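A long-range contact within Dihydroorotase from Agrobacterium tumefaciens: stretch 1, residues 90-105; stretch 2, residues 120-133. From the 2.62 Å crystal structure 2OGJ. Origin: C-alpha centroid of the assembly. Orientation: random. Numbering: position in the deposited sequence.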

# COMPACT_ATOMS: atom_id res chain seq x y z
N ARG A 90 25.66 -19.35 -15.37
CA ARG A 90 26.87 -18.74 -15.93
C ARG A 90 26.80 -18.75 -17.45
O ARG A 90 26.10 -19.57 -18.03
CB ARG A 90 28.11 -19.53 -15.49
CG ARG A 90 28.30 -19.66 -13.97
CD ARG A 90 29.47 -20.57 -13.68
NE ARG A 90 29.58 -20.96 -12.27
CZ ARG A 90 30.29 -20.30 -11.35
NH1 ARG A 90 30.97 -19.19 -11.67
NH2 ARG A 90 30.31 -20.75 -10.10
N PRO A 91 27.49 -17.81 -18.12
CA PRO A 91 27.40 -17.88 -19.58
C PRO A 91 28.08 -19.14 -20.12
O PRO A 91 27.71 -19.65 -21.18
CB PRO A 91 28.06 -16.59 -20.04
CG PRO A 91 28.85 -16.14 -18.87
CD PRO A 91 28.01 -16.51 -17.70
N SER A 92 29.06 -19.66 -19.39
CA SER A 92 29.73 -20.89 -19.84
C SER A 92 28.75 -22.08 -19.81
O SER A 92 29.02 -23.10 -20.43
CB SER A 92 30.93 -21.20 -18.94
OG SER A 92 30.55 -21.94 -17.80
N GLU A 93 27.60 -21.95 -19.13
CA GLU A 93 26.64 -23.03 -18.99
C GLU A 93 25.60 -22.98 -20.11
O GLU A 93 24.82 -23.94 -20.28
CB GLU A 93 25.96 -22.97 -17.63
CG GLU A 93 26.91 -23.11 -16.45
CD GLU A 93 26.21 -23.04 -15.11
OE1 GLU A 93 24.97 -22.89 -15.10
OE2 GLU A 93 26.89 -23.13 -14.07
N CYS A 94 25.54 -21.91 -20.87
CA CYS A 94 24.55 -21.81 -21.94
C CYS A 94 25.14 -21.15 -23.18
O CYS A 94 24.41 -20.81 -24.10
CB CYS A 94 23.37 -20.98 -21.45
SG CYS A 94 23.93 -19.34 -20.87
N GLY A 95 26.45 -20.97 -23.19
CA GLY A 95 27.13 -20.34 -24.32
C GLY A 95 27.83 -21.23 -25.33
O GLY A 95 27.25 -22.17 -25.87
N ALA A 96 29.10 -20.91 -25.59
CA ALA A 96 29.97 -21.61 -26.55
C ALA A 96 30.03 -23.12 -26.42
O ALA A 96 29.89 -23.82 -27.42
CB ALA A 96 31.37 -21.05 -26.47
N GLU A 97 30.26 -23.61 -25.20
CA GLU A 97 30.30 -25.05 -24.98
C GLU A 97 29.00 -25.71 -25.42
O GLU A 97 28.89 -26.92 -25.50
CB GLU A 97 30.57 -25.36 -23.50
CG GLU A 97 30.85 -26.83 -23.22
CD GLU A 97 31.11 -27.09 -21.75
OE1 GLU A 97 31.06 -26.13 -20.95
OE2 GLU A 97 31.36 -28.26 -21.39
N ARG A 98 28.00 -24.87 -25.75
CA ARG A 98 26.68 -25.34 -26.19
C ARG A 98 26.37 -24.99 -27.64
O ARG A 98 25.32 -25.35 -28.17
CB ARG A 98 25.58 -24.74 -25.30
CG ARG A 98 25.59 -25.19 -23.83
CD ARG A 98 24.97 -26.57 -23.67
NE ARG A 98 25.10 -27.08 -22.31
CZ ARG A 98 26.20 -27.63 -21.81
NH1 ARG A 98 27.30 -27.74 -22.55
NH2 ARG A 98 26.22 -28.06 -20.55
N GLY A 99 27.29 -24.28 -28.29
CA GLY A 99 27.09 -23.90 -29.67
C GLY A 99 26.44 -22.54 -29.82
O GLY A 99 26.07 -22.17 -30.92
N VAL A 100 26.33 -21.81 -28.71
CA VAL A 100 25.71 -20.48 -28.69
C VAL A 100 26.77 -19.38 -28.57
O VAL A 100 27.49 -19.31 -27.58
CB VAL A 100 24.70 -20.35 -27.52
CG1 VAL A 100 23.95 -19.03 -27.62
CG2 VAL A 100 23.74 -21.51 -27.54
N THR A 101 26.85 -18.53 -29.59
CA THR A 101 27.83 -17.46 -29.67
C THR A 101 27.44 -16.13 -29.07
O THR A 101 28.28 -15.39 -28.59
CB THR A 101 28.21 -17.20 -31.12
OG1 THR A 101 28.80 -18.38 -31.66
CG2 THR A 101 29.18 -16.02 -31.23
N THR A 102 26.16 -15.81 -29.16
CA THR A 102 25.69 -14.56 -28.60
C THR A 102 24.62 -14.86 -27.58
O THR A 102 23.68 -15.60 -27.86
CB THR A 102 25.12 -13.64 -29.69
OG1 THR A 102 26.17 -13.30 -30.61
CG2 THR A 102 24.52 -12.37 -29.08
N LEU A 103 24.79 -14.29 -26.39
CA LEU A 103 23.83 -14.47 -25.31
C LEU A 103 23.26 -13.10 -24.99
O LEU A 103 24.00 -12.11 -24.95
CB LEU A 103 24.52 -15.06 -24.09
CG LEU A 103 25.00 -16.51 -24.21
CD1 LEU A 103 25.99 -16.81 -23.08
CD2 LEU A 103 23.80 -17.44 -24.17
N VAL A 104 21.94 -13.03 -24.79
CA VAL A 104 21.27 -11.77 -24.47
C VAL A 104 20.58 -11.93 -23.12
O VAL A 104 19.58 -12.65 -23.00
CB VAL A 104 20.19 -11.42 -25.54
CG1 VAL A 104 19.72 -9.98 -25.38
CG2 VAL A 104 20.76 -11.64 -26.94
N ASP A 105 21.12 -11.29 -22.09
CA ASP A 105 20.50 -11.41 -20.78
C ASP A 105 19.20 -10.64 -20.84
O ASP A 105 19.15 -9.50 -21.34
CB ASP A 105 21.40 -10.87 -19.67
CG ASP A 105 20.74 -10.97 -18.31
OD1 ASP A 105 19.95 -10.05 -17.96
OD2 ASP A 105 20.98 -11.99 -17.61
N TYR A 120 31.54 -8.18 -14.49
CA TYR A 120 31.68 -9.61 -14.17
C TYR A 120 31.23 -10.56 -15.26
O TYR A 120 31.81 -11.62 -15.40
CB TYR A 120 30.92 -10.00 -12.91
CG TYR A 120 31.32 -9.26 -11.68
CD1 TYR A 120 32.67 -9.19 -11.29
CD2 TYR A 120 30.37 -8.62 -10.88
CE1 TYR A 120 33.05 -8.49 -10.16
CE2 TYR A 120 30.74 -7.92 -9.74
CZ TYR A 120 32.09 -7.86 -9.38
OH TYR A 120 32.47 -7.15 -8.26
N ILE A 121 30.19 -10.20 -16.00
CA ILE A 121 29.70 -11.11 -17.04
C ILE A 121 30.07 -10.78 -18.48
O ILE A 121 30.60 -11.63 -19.19
CB ILE A 121 28.16 -11.26 -16.96
CG1 ILE A 121 27.76 -11.57 -15.52
CG2 ILE A 121 27.69 -12.36 -17.90
CD1 ILE A 121 28.46 -12.78 -14.91
N ILE A 122 29.81 -9.55 -18.91
CA ILE A 122 30.10 -9.17 -20.28
C ILE A 122 31.57 -9.14 -20.66
O ILE A 122 32.00 -9.94 -21.48
CB ILE A 122 29.51 -7.77 -20.64
CG1 ILE A 122 27.98 -7.78 -20.50
CG2 ILE A 122 29.84 -7.43 -22.07
CD1 ILE A 122 27.36 -6.44 -20.74
N GLU A 123 32.33 -8.22 -20.08
CA GLU A 123 33.75 -8.06 -20.42
C GLU A 123 34.63 -9.30 -20.41
O GLU A 123 35.40 -9.53 -21.34
CB GLU A 123 34.35 -6.95 -19.55
CG GLU A 123 33.69 -5.58 -19.79
CD GLU A 123 33.94 -4.54 -18.68
OE1 GLU A 123 34.47 -4.92 -17.61
OE2 GLU A 123 33.59 -3.36 -18.86
N PRO A 124 34.53 -10.13 -19.36
CA PRO A 124 35.37 -11.33 -19.32
C PRO A 124 34.91 -12.53 -20.16
O PRO A 124 35.66 -13.49 -20.30
CB PRO A 124 35.41 -11.67 -17.82
CG PRO A 124 34.06 -11.27 -17.36
CD PRO A 124 33.87 -9.92 -18.05
N SER A 125 33.71 -12.48 -20.73
CA SER A 125 33.20 -13.61 -21.51
C SER A 125 33.73 -13.71 -22.94
O SER A 125 34.00 -12.68 -23.57
CB SER A 125 31.68 -13.58 -21.57
OG SER A 125 31.08 -14.06 -20.38
N ARG A 126 33.87 -14.93 -23.46
CA ARG A 126 34.35 -15.07 -24.83
C ARG A 126 33.23 -14.89 -25.84
O ARG A 126 33.49 -14.62 -27.01
CB ARG A 126 35.11 -16.40 -25.08
CG ARG A 126 34.62 -17.70 -24.45
CD ARG A 126 35.33 -18.86 -25.17
NE ARG A 126 35.41 -20.16 -24.48
CZ ARG A 126 34.47 -20.67 -23.69
NH1 ARG A 126 33.34 -20.01 -23.44
NH2 ARG A 126 34.64 -21.88 -23.18
N GLU A 127 31.98 -15.02 -25.39
CA GLU A 127 30.83 -14.85 -26.27
C GLU A 127 30.41 -13.39 -26.35
O GLU A 127 30.90 -12.55 -25.59
CB GLU A 127 29.64 -15.67 -25.77
CG GLU A 127 29.98 -17.14 -25.57
CD GLU A 127 30.45 -17.45 -24.16
OE1 GLU A 127 30.97 -16.53 -23.47
OE2 GLU A 127 30.31 -18.62 -23.74
N ARG A 128 29.51 -13.08 -27.28
CA ARG A 128 29.02 -11.73 -27.41
C ARG A 128 27.87 -11.69 -26.42
O ARG A 128 26.95 -12.52 -26.48
CB ARG A 128 28.48 -11.47 -28.82
CG ARG A 128 27.98 -10.05 -29.04
CD ARG A 128 27.23 -9.95 -30.36
NE ARG A 128 27.95 -10.67 -31.40
CZ ARG A 128 28.95 -10.17 -32.12
NH1 ARG A 128 29.35 -8.92 -31.92
NH2 ARG A 128 29.56 -10.93 -33.01
N ILE A 129 27.93 -10.75 -25.49
CA ILE A 129 26.89 -10.64 -24.50
C ILE A 129 26.25 -9.26 -24.46
O ILE A 129 26.89 -8.23 -24.20
CB ILE A 129 27.45 -11.07 -23.14
CG1 ILE A 129 27.86 -12.54 -23.24
CG2 ILE A 129 26.43 -10.84 -22.04
CD1 ILE A 129 28.59 -13.04 -22.07
N LYS A 130 24.96 -9.26 -24.80
CA LYS A 130 24.15 -8.06 -24.82
C LYS A 130 23.11 -8.27 -23.74
O LYS A 130 22.95 -9.37 -23.22
CB LYS A 130 23.46 -7.91 -26.18
CG LYS A 130 24.29 -8.35 -27.38
CD LYS A 130 25.04 -7.22 -28.07
CE LYS A 130 26.20 -6.73 -27.25
NZ LYS A 130 27.07 -5.79 -28.03
N ALA A 131 22.37 -7.22 -23.41
CA ALA A 131 21.37 -7.33 -22.38
C ALA A 131 20.18 -6.40 -22.56
O ALA A 131 20.30 -5.29 -23.10
CB ALA A 131 22.01 -7.07 -21.02
N PHE A 132 19.03 -6.87 -22.11
CA PHE A 132 17.82 -6.07 -22.11
C PHE A 132 17.84 -5.52 -20.69
O PHE A 132 18.02 -6.28 -19.74
CB PHE A 132 16.58 -6.95 -22.29
CG PHE A 132 16.29 -7.34 -23.73
CD1 PHE A 132 15.60 -6.48 -24.57
CD2 PHE A 132 16.69 -8.58 -24.22
CE1 PHE A 132 15.31 -6.86 -25.89
CE2 PHE A 132 16.41 -8.98 -25.54
CZ PHE A 132 15.72 -8.13 -26.37
N LEU A 133 17.72 -4.21 -20.54
CA LEU A 133 17.71 -3.62 -19.21
C LEU A 133 16.29 -3.73 -18.65
O LEU A 133 15.31 -3.40 -19.32
CB LEU A 133 18.13 -2.15 -19.27
CG LEU A 133 18.44 -1.47 -17.93
CD1 LEU A 133 19.62 -2.16 -17.27
CD2 LEU A 133 18.74 0.03 -18.16
O HOH W 1 19.94 -7.35 -17.93

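The most unusual feature of this contact is a buried carboxylate at the mouth of a parallel β-ladder. Glu127, just before the second strand begins, turns its side chain toward the other stretch and gives up more surface to it than any other residue here. The backbone amide of Ala96, at the start of a short 3-10 segment, donates to it, with Ala96 N 3.2 Å from Glu127 OE2 and the bond nearly straight at 172°. The same oxygen forms a salt bridge with Arg126, whose NH1 lies 3.3 Å from Glu127 OE2, so one acidic group answers both an amide and a neighbouring cation. The Arg126 guanidinium in turn lays one face over the methyl of Ala96, with NH1 3.8 Å from Ala96 CB. Gly95 leaves the carboxylate its room: a CB at this position would fall 2.3 Å from Glu127 OE2.

Beyond this anchor the contact illustrates how parallel strands share their hydrogen bonds. The two strands, one through Thr102 to Asp105 and the other through Arg128 to Ala131, run in the same direction, 22° apart, and the bonds alternate along them. Arg128 N donates to Thr101 O (2.9 Å), and Leu103 N returns a bond to Arg128 O (2.8 Å); Lys130 N then reaches Leu103 O (3.0 Å), Asp105 N reaches Lys130 O (2.9 Å), and Phe132 N closes the series on Asp105 O (2.7 Å). Each residue that bonds through both its amide and its carbonyl thus straddles two partners on the opposing strand. Several of these carbonyls also receive CA-H contacts, as where Ile129 CA lies 3.3 Å from Leu103 O.

Side chains alternate between the two faces of the sheet. On one, Thr102 pairs with Arg128, adding a side-chain hydrogen bond from Arg128 NE to Thr102 OG1 (3.3 Å) at the edge of the guanidinium; Val104 pairs with Lys130, whose aliphatic start stays near while its end leads away. Val104 CG1 also packs 3.5 Å from Phe132 CE2. The other face carries Leu103 beside Ile129, with Leu103 CB 4.3 Å from Ile129 CG1, and Asp105 beside Ala131. The oxygen of water 1 lies 2.7 Å from Asp105 OD1 and 2.8 Å from Phe132 O, and so bridges the two strands.

Pro91, outside the strand in sequence, extends the apolar contact. Its CB lies 4.1 Å from Ile129 CD1 and its CG 4.1 Å from Ile121 CG2, while Pro91 CG also approaches Ser125 OG at 3.4 Å. Ser125 OG donates to Ile121 O at 2.7 Å within its own stretch; the proline ring carbon offers it no polar partner, so their approach is a packing contact.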